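Local structure of calcium uptake protein 3, mitochondrial (Homo sapiens, 6AGI) at residues D294-R297 against S298-F302; L56-Q59 against E60-M64. The protein senses calcium through its EF-hand domains and regulates the mitochondrial calcium uniporter channel in the central nervous system and skeletal muscle. One frame throughout, in Å; residues are numbered along the deposited sequence.

In the fold
Each contact is local: contact 2 spans the start of helix 58-66 and contact 1 lies within helix 293-304. Neither closes a long loop. From the N terminus, contact 2 comes first, directly after strand 54-55 of the small N-terminal sheet. The chain then runs through EF-hand 1, with its calcium loop, and the long helix 227-250. Contact 1 follows within the degenerate EF-hand 2. It faces helices 227-250, 258-265 and 342-352. The two contacts lie in series and do not cross. The centres of contact 1 and contact 2 are about 39 Å apart, on opposite sides of the chain's centre. The nearest atoms of contact 1 and contact 2 are about 27 Å apart.

Contact 1 (D294-R297 against S298-F302); sequences DEFR and SFFQF
Helix 293-304 lies in the degenerate second EF-hand, and on its inner side the edge of the Phe300 ring meets a face of the Phe296 ring one turn earlier. Phe300 CE2 sits over the centre of the Phe296 ring, 3.6 Å from Phe296 CE2. The ring centroids are 4.8 Å apart and the planes are inclined at 55°, an edge-to-face pair. With chi1 at 170° the Phe296 ring swings away from its own backbone N, while Phe300, at -67°, keeps its ring on the N side. The two rings therefore converge instead of running side by side. Both rest on Ile264 of helix 258-265 and Leu242 of helix 227-250. Phe299 packs edge-to-face with Phe261 of the same helix 258-265 and also touches Val348 of helix 342-352.

Ser298 N gives a hydrogen bond of 2.8 Å to Asp294 O, and Ser298 OG adds a weak one of 3.2 Å to that same oxygen. Asp294 O thus takes two donors from one residue. Arg297 is bent at chi3, which brings its guanidinium back along the helix toward Asp294. Arg297 NH2 and Asp294 OD1 are 3.5 Å apart, a weak hydrogen bond within a salt bridge. Gln301 lies alongside the aliphatic part of Arg297 and points the same way, with Gln301 NE2 3.7 Å from Arg297 CG. The backbone bonds Phe299 N to Glu295 O and Gln301 N to Arg297 O, both 2.9 Å, continue the helical pattern.

The phenylalanines are buried, while the polar residues lie partly or wholly at the surface, so the helix is amphipathic. Short strand 291-292, paired with 255-256, leads into it, as expected for the second helix of an EF-hand.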
ATOM      1  N   ASP B 294      10.208 -17.721  14.755  1.00 30.98           N
ATOM      2  CA  ASP B 294      10.847 -16.879  13.760  1.00 39.81           C
ATOM      3  C   ASP B 294      10.033 -16.867  12.479  1.00 32.18           C
ATOM      4  O   ASP B 294       9.913 -15.826  11.825  1.00 29.55           O
ATOM      5  CB  ASP B 294      12.272 -17.356  13.498  1.00 53.25           C
ATOM      6  CG  ASP B 294      13.255 -16.789  14.491  1.00 69.42           C
ATOM      7  OD1 ASP B 294      12.859 -15.873  15.257  1.00 67.35           O
ATOM      8  OD2 ASP B 294      14.413 -17.275  14.517  1.00 83.03           O
ATOM      9  N   GLU B 295       9.477 -18.024  12.103  1.00 24.28           N
ATOM     10  CA  GLU B 295       8.705 -18.126  10.866  1.00 34.48           C
ATOM     11  C   GLU B 295       7.385 -17.388  10.986  1.00 29.04           C
ATOM     12  O   GLU B 295       6.951 -16.717  10.045  1.00 26.28           O
ATOM     13  CB  GLU B 295       8.482 -19.598  10.499  1.00 29.77           C
ATOM     14  CG  GLU B 295       9.770 -20.351  10.199  1.00 28.91           C
ATOM     15  CD  GLU B 295       9.581 -21.845  10.147  1.00 45.53           C
ATOM     16  OE1 GLU B 295       8.440 -22.304  10.353  1.00 51.53           O
ATOM     17  OE2 GLU B 295      10.592 -22.562   9.957  1.00 66.63           O
ATOM     18  N   PHE B 296       6.745 -17.498  12.145  1.00 31.80           N
ATOM     19  CA  PHE B 296       5.487 -16.814  12.407  1.00 30.36           C
ATOM     20  C   PHE B 296       5.687 -15.293  12.385  1.00 20.56           C
ATOM     21  O   PHE B 296       4.903 -14.554  11.762  1.00 20.16           O
ATOM     22  CB  PHE B 296       4.963 -17.412  13.722  1.00 32.82           C
ATOM     23  CG  PHE B 296       3.798 -16.728  14.355  1.00 21.86           C
ATOM     24  CD1 PHE B 296       3.935 -15.570  15.086  1.00 20.14           C
ATOM     25  CD2 PHE B 296       2.548 -17.314  14.266  1.00 23.11           C
ATOM     26  CE1 PHE B 296       2.832 -14.993  15.704  1.00 22.57           C
ATOM     27  CE2 PHE B 296       1.440 -16.753  14.869  1.00 24.97           C
ATOM     28  CZ  PHE B 296       1.577 -15.585  15.584  1.00 26.64           C
ATOM     29  N   ARG B 297       6.772 -14.811  12.998  1.00 19.64           N
ATOM     30  CA  ARG B 297       7.118 -13.391  12.912  1.00 19.61           C
ATOM     31  C   ARG B 297       7.475 -12.986  11.487  1.00 18.41           C
ATOM     32  O   ARG B 297       7.115 -11.891  11.048  1.00 17.59           O
ATOM     33  CB  ARG B 297       8.245 -13.053  13.901  1.00 19.46           C
ATOM     34  CG  ARG B 297       8.496 -11.555  14.065  1.00 27.60           C
ATOM     35  CD  ARG B 297       9.460 -11.170  15.224  1.00 31.62           C
ATOM     36  NE  ARG B 297      10.650 -12.001  15.363  1.00 27.79           N
ATOM     37  CZ  ARG B 297      11.623 -11.761  16.240  1.00 38.05           C
ATOM     38  NH1 ARG B 297      11.552 -10.718  17.063  1.00 38.15           N
ATOM     39  NH2 ARG B 297      12.680 -12.557  16.279  1.00 48.42           N
ATOM     40  N   SER B 298       8.273 -13.802  10.793  1.00 30.46           N
ATOM     41  CA  SER B 298       8.566 -13.555   9.384  1.00 20.17           C
ATOM     42  C   SER B 298       7.288 -13.281   8.618  1.00 28.75           C
ATOM     43  O   SER B 298       7.155 -12.265   7.923  1.00 35.48           O
ATOM     44  CB  SER B 298       9.295 -14.751   8.796  1.00 28.79           C
ATOM     45  OG  SER B 298      10.686 -14.614   9.021  1.00 46.94           O
ATOM     46  N   PHE B 299       6.309 -14.165   8.779  1.00 21.19           N
ATOM     47  CA  PHE B 299       5.105 -14.050   7.975  1.00 21.78           C
ATOM     48  C   PHE B 299       4.274 -12.830   8.349  1.00 23.08           C
ATOM     49  O   PHE B 299       3.718 -12.174   7.462  1.00 25.86           O
ATOM     50  CB  PHE B 299       4.274 -15.328   8.073  1.00 23.43           C
ATOM     51  CG  PHE B 299       3.061 -15.311   7.222  1.00 24.46           C
ATOM     52  CD1 PHE B 299       3.155 -15.687   5.899  1.00 37.26           C
ATOM     53  CD2 PHE B 299       1.850 -14.865   7.699  1.00 27.40           C
ATOM     54  CE1 PHE B 299       2.058 -15.659   5.079  1.00 33.09           C
ATOM     55  CE2 PHE B 299       0.755 -14.833   6.878  1.00 25.33           C
ATOM     56  CZ  PHE B 299       0.854 -15.236   5.575  1.00 33.46           C
ATOM     57  N   PHE B 300       4.224 -12.446   9.618  1.00 19.29           N
ATOM     58  CA  PHE B 300       3.446 -11.230   9.837  1.00 23.65           C
ATOM     59  C   PHE B 300       4.204  -9.934   9.487  1.00 17.20           C
ATOM     60  O   PHE B 300       3.585  -8.957   9.025  1.00 23.31           O
ATOM     61  CB  PHE B 300       2.868 -11.262  11.247  1.00 20.62           C
ATOM     62  CG  PHE B 300       1.831 -12.353  11.407  1.00 25.15           C
ATOM     63  CD1 PHE B 300       0.524 -12.143  10.991  1.00 25.78           C
ATOM     64  CD2 PHE B 300       2.183 -13.619  11.849  1.00 34.65           C
ATOM     65  CE1 PHE B 300      -0.427 -13.138  11.070  1.00 21.45           C
ATOM     66  CE2 PHE B 300       1.230 -14.624  11.943  1.00 42.00           C
ATOM     67  CZ  PHE B 300      -0.078 -14.375  11.549  1.00 35.17           C
ATOM     68  N   GLN B 301       5.527  -9.906   9.598  1.00 18.68           N
ATOM     69  CA  GLN B 301       6.244  -8.762   9.040  1.00 23.90           C
ATOM     70  C   GLN B 301       5.961  -8.641   7.551  1.00 26.85           C
ATOM     71  O   GLN B 301       5.690  -7.536   7.031  1.00 24.05           O
ATOM     72  CB  GLN B 301       7.740  -8.885   9.323  1.00 32.93           C
ATOM     73  CG  GLN B 301       8.135  -8.260  10.660  1.00 37.72           C
ATOM     74  CD  GLN B 301       9.453  -8.777  11.199  1.00 45.90           C
ATOM     75  OE1 GLN B 301      10.203  -9.474  10.507  1.00 44.96           O
ATOM     76  NE2 GLN B 301       9.726  -8.467  12.461  1.00 52.23           N
ATOM     77  N   PHE B 302       5.977  -9.783   6.857  1.00 38.29           N
ATOM     78  CA  PHE B 302       5.649  -9.804   5.432  1.00 19.38           C
ATOM     79  C   PHE B 302       4.224  -9.305   5.169  1.00 23.30           C
ATOM     80  O   PHE B 302       3.987  -8.535   4.217  1.00 28.47           O
ATOM     81  CB  PHE B 302       5.831 -11.224   4.908  1.00 20.98           C
ATOM     82  CG  PHE B 302       5.121 -11.488   3.633  1.00 23.82           C
ATOM     83  CD1 PHE B 302       5.494 -10.828   2.471  1.00 30.66           C
ATOM     84  CD2 PHE B 302       4.042 -12.343   3.596  1.00 23.63           C
ATOM     85  CE1 PHE B 302       4.816 -11.054   1.288  1.00 30.33           C
ATOM     86  CE2 PHE B 302       3.357 -12.561   2.417  1.00 26.58           C
ATOM     87  CZ  PHE B 302       3.741 -11.920   1.261  1.00 26.99           C
TER

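Contact 2 (L56-Q59 against E60-M64); sequences LSKQ and ELNQM
The backbone leaves an extended conformation at Leu56 and Ser57 and turns into a helix at Lys58, with Leu61 N bonded to Ser57 O at 3.1 Å. Ser57 is the N-cap, and with Glu60 it forms a capping box. Ser57 N donates to Glu60 OE2 at 2.7 Å in a nearly straight bond of 167°. That oxygen accepts on its anti lone pair, on the side facing away from OE1. A chi1 of 30° sends Glu60 CG toward Ser57, and the extended remainder of the chain carries OE2 to Ser57 N. In return Ser57 OG takes two weak bonds, from Glu60 N at 3.5 Å and from Gln59 N at 3.3 Å. The negative carboxylate at the helix N terminus probably interacts favourably with the helix dipole. Next to the box, Leu56 CD1 touches Met64 SD at 4.1 Å, and the two side chains are roughly perpendicular. The same methyl also reaches Leu61 CA.

Leu56 is backbone-bonded to Glu26 and packs on Ile25, while Leu61 and Lys58 lie on Cys27. The first turn of helix 58-66 thus rests against strand 25-27, beside strand 54-55.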
ATOM      1  N   LEU B  56     -11.331   5.203  39.804  1.00 40.25           N
ATOM      2  CA  LEU B  56     -10.232   5.850  40.506  1.00 47.57           C
ATOM      3  C   LEU B  56     -10.448   7.355  40.593  1.00 59.99           C
ATOM      4  O   LEU B  56     -11.017   7.967  39.681  1.00 57.59           O
ATOM      5  CB  LEU B  56      -8.892   5.585  39.804  1.00 47.47           C
ATOM      6  CG  LEU B  56      -8.513   4.154  39.404  1.00 52.23           C
ATOM      7  CD1 LEU B  56      -7.023   4.040  39.112  1.00 52.66           C
ATOM      8  CD2 LEU B  56      -8.907   3.164  40.500  1.00 55.66           C
ATOM      9  N   SER B  57      -9.970   7.950  41.694  1.00 69.76           N
ATOM     10  CA  SER B  57      -9.746   9.389  41.761  1.00 69.53           C
ATOM     11  C   SER B  57      -8.439   9.732  41.049  1.00 60.83           C
ATOM     12  O   SER B  57      -7.600   8.864  40.793  1.00 60.42           O
ATOM     13  CB  SER B  57      -9.671   9.873  43.202  1.00 80.99           C
ATOM     14  OG  SER B  57      -8.320   9.873  43.646  1.00 88.81           O
ATOM     15  N   LYS B  58      -8.235  11.033  40.790  1.00 61.32           N
ATOM     16  CA  LYS B  58      -7.064  11.459  40.021  1.00 56.91           C
ATOM     17  C   LYS B  58      -5.751  11.069  40.701  1.00 63.18           C
ATOM     18  O   LYS B  58      -4.781  10.707  40.017  1.00 67.71           O
ATOM     19  CB  LYS B  58      -7.112  12.966  39.751  1.00 45.58           C
ATOM     20  CG  LYS B  58      -6.365  13.396  38.472  1.00 48.21           C
ATOM     21  CD  LYS B  58      -7.251  13.340  37.224  1.00 52.85           C
ATOM     22  CE  LYS B  58      -6.899  14.412  36.149  1.00 53.88           C
ATOM     23  NZ  LYS B  58      -5.440  14.656  35.826  1.00 49.32           N
ATOM     24  N   GLN B  59      -5.686  11.112  42.043  1.00 64.28           N
ATOM     25  CA  GLN B  59      -4.372  10.862  42.642  1.00 74.01           C
ATOM     26  C   GLN B  59      -4.127   9.398  42.938  1.00 72.98           C
ATOM     27  O   GLN B  59      -2.963   8.975  43.042  1.00 81.32           O
ATOM     28  CB  GLN B  59      -4.159  11.717  43.906  1.00 93.93           C
ATOM     29  CG  GLN B  59      -3.065  12.762  43.687  1.00104.86           C
ATOM     30  CD  GLN B  59      -3.498  13.886  42.742  1.00110.12           C
ATOM     31  OE1 GLN B  59      -4.544  14.494  42.942  1.00121.24           O
ATOM     32  NE2 GLN B  59      -2.758  14.076  41.648  1.00103.52           N
ATOM     33  N   GLU B  60      -5.164   8.572  43.025  1.00 63.10           N
ATOM     34  CA  GLU B  60      -4.857   7.150  43.014  1.00 62.90           C
ATOM     35  C   GLU B  60      -4.419   6.702  41.626  1.00 59.48           C
ATOM     36  O   GLU B  60      -3.524   5.844  41.498  1.00 66.67           O
ATOM     37  CB  GLU B  60      -6.027   6.309  43.519  1.00 62.62           C
ATOM     38  CG  GLU B  60      -7.419   6.864  43.286  1.00 67.92           C
ATOM     39  CD  GLU B  60      -8.477   6.057  44.032  1.00 72.34           C
ATOM     40  OE1 GLU B  60      -8.091   5.276  44.934  1.00 73.61           O
ATOM     41  OE2 GLU B  60      -9.686   6.203  43.737  1.00 71.68           O
ATOM     42  N   LEU B  61      -4.959   7.325  40.579  1.00 52.57           N
ATOM     43  CA  LEU B  61      -4.432   7.087  39.239  1.00 55.51           C
ATOM     44  C   LEU B  61      -2.976   7.533  39.146  1.00 59.17           C
ATOM     45  O   LEU B  61      -2.134   6.843  38.549  1.00 58.34           O
ATOM     46  CB  LEU B  61      -5.277   7.815  38.191  1.00 50.93           C
ATOM     47  CG  LEU B  61      -5.141   7.476  36.693  1.00 56.85           C
ATOM     48  CD1 LEU B  61      -6.187   8.239  35.858  1.00 63.47           C
ATOM     49  CD2 LEU B  61      -3.761   7.662  36.083  1.00 63.59           C
ATOM     50  N   ASN B  62      -2.655   8.694  39.710  1.00 48.89           N
ATOM     51  CA  ASN B  62      -1.290   9.151  39.523  1.00 52.58           C
ATOM     52  C   ASN B  62      -0.293   8.403  40.401  1.00 58.92           C
ATOM     53  O   ASN B  62       0.901   8.368  40.063  1.00 64.11           O
ATOM     54  CB  ASN B  62      -1.212  10.665  39.698  1.00 56.56           C
ATOM     55  CG  ASN B  62      -1.354  11.392  38.353  1.00 70.21           C
ATOM     56  OD1 ASN B  62      -2.404  11.968  38.055  1.00 80.06           O
ATOM     57  ND2 ASN B  62      -0.313  11.314  37.513  1.00 75.87           N
ATOM     58  N   GLN B  63      -0.752   7.753  41.477  1.00 60.16           N
ATOM     59  CA  GLN B  63       0.117   6.768  42.115  1.00 68.08           C
ATOM     60  C   GLN B  63       0.294   5.538  41.225  1.00 65.76           C
ATOM     61  O   GLN B  63       1.398   4.989  41.135  1.00 75.10           O
ATOM     62  CB  GLN B  63      -0.424   6.370  43.491  1.00 83.49           C
ATOM     63  CG  GLN B  63       0.671   5.918  44.485  1.00 94.44           C
ATOM     64  CD  GLN B  63       0.909   4.401  44.490  1.00 94.08           C
ATOM     65  OE1 GLN B  63      -0.037   3.610  44.491  1.00 99.92           O
ATOM     66  NE2 GLN B  63       2.179   3.999  44.478  1.00 82.84           N
ATOM     67  N   MET B  64      -0.780   5.097  40.553  1.00 57.67           N
ATOM     68  CA  MET B  64      -0.657   3.993  39.597  1.00 57.14           C
ATOM     69  C   MET B  64       0.416   4.279  38.546  1.00 52.55           C
ATOM     70  O   MET B  64       1.208   3.394  38.200  1.00 48.78           O
ATOM     71  CB  MET B  64      -2.006   3.770  38.907  1.00 62.51           C
ATOM     72  CG  MET B  64      -2.057   2.802  37.724  1.00 54.30           C
ATOM     73  SD  MET B  64      -3.718   2.050  37.613  1.00 53.12           S
ATOM     74  CE  MET B  64      -3.756   1.055  39.106  1.00 54.42           C
TER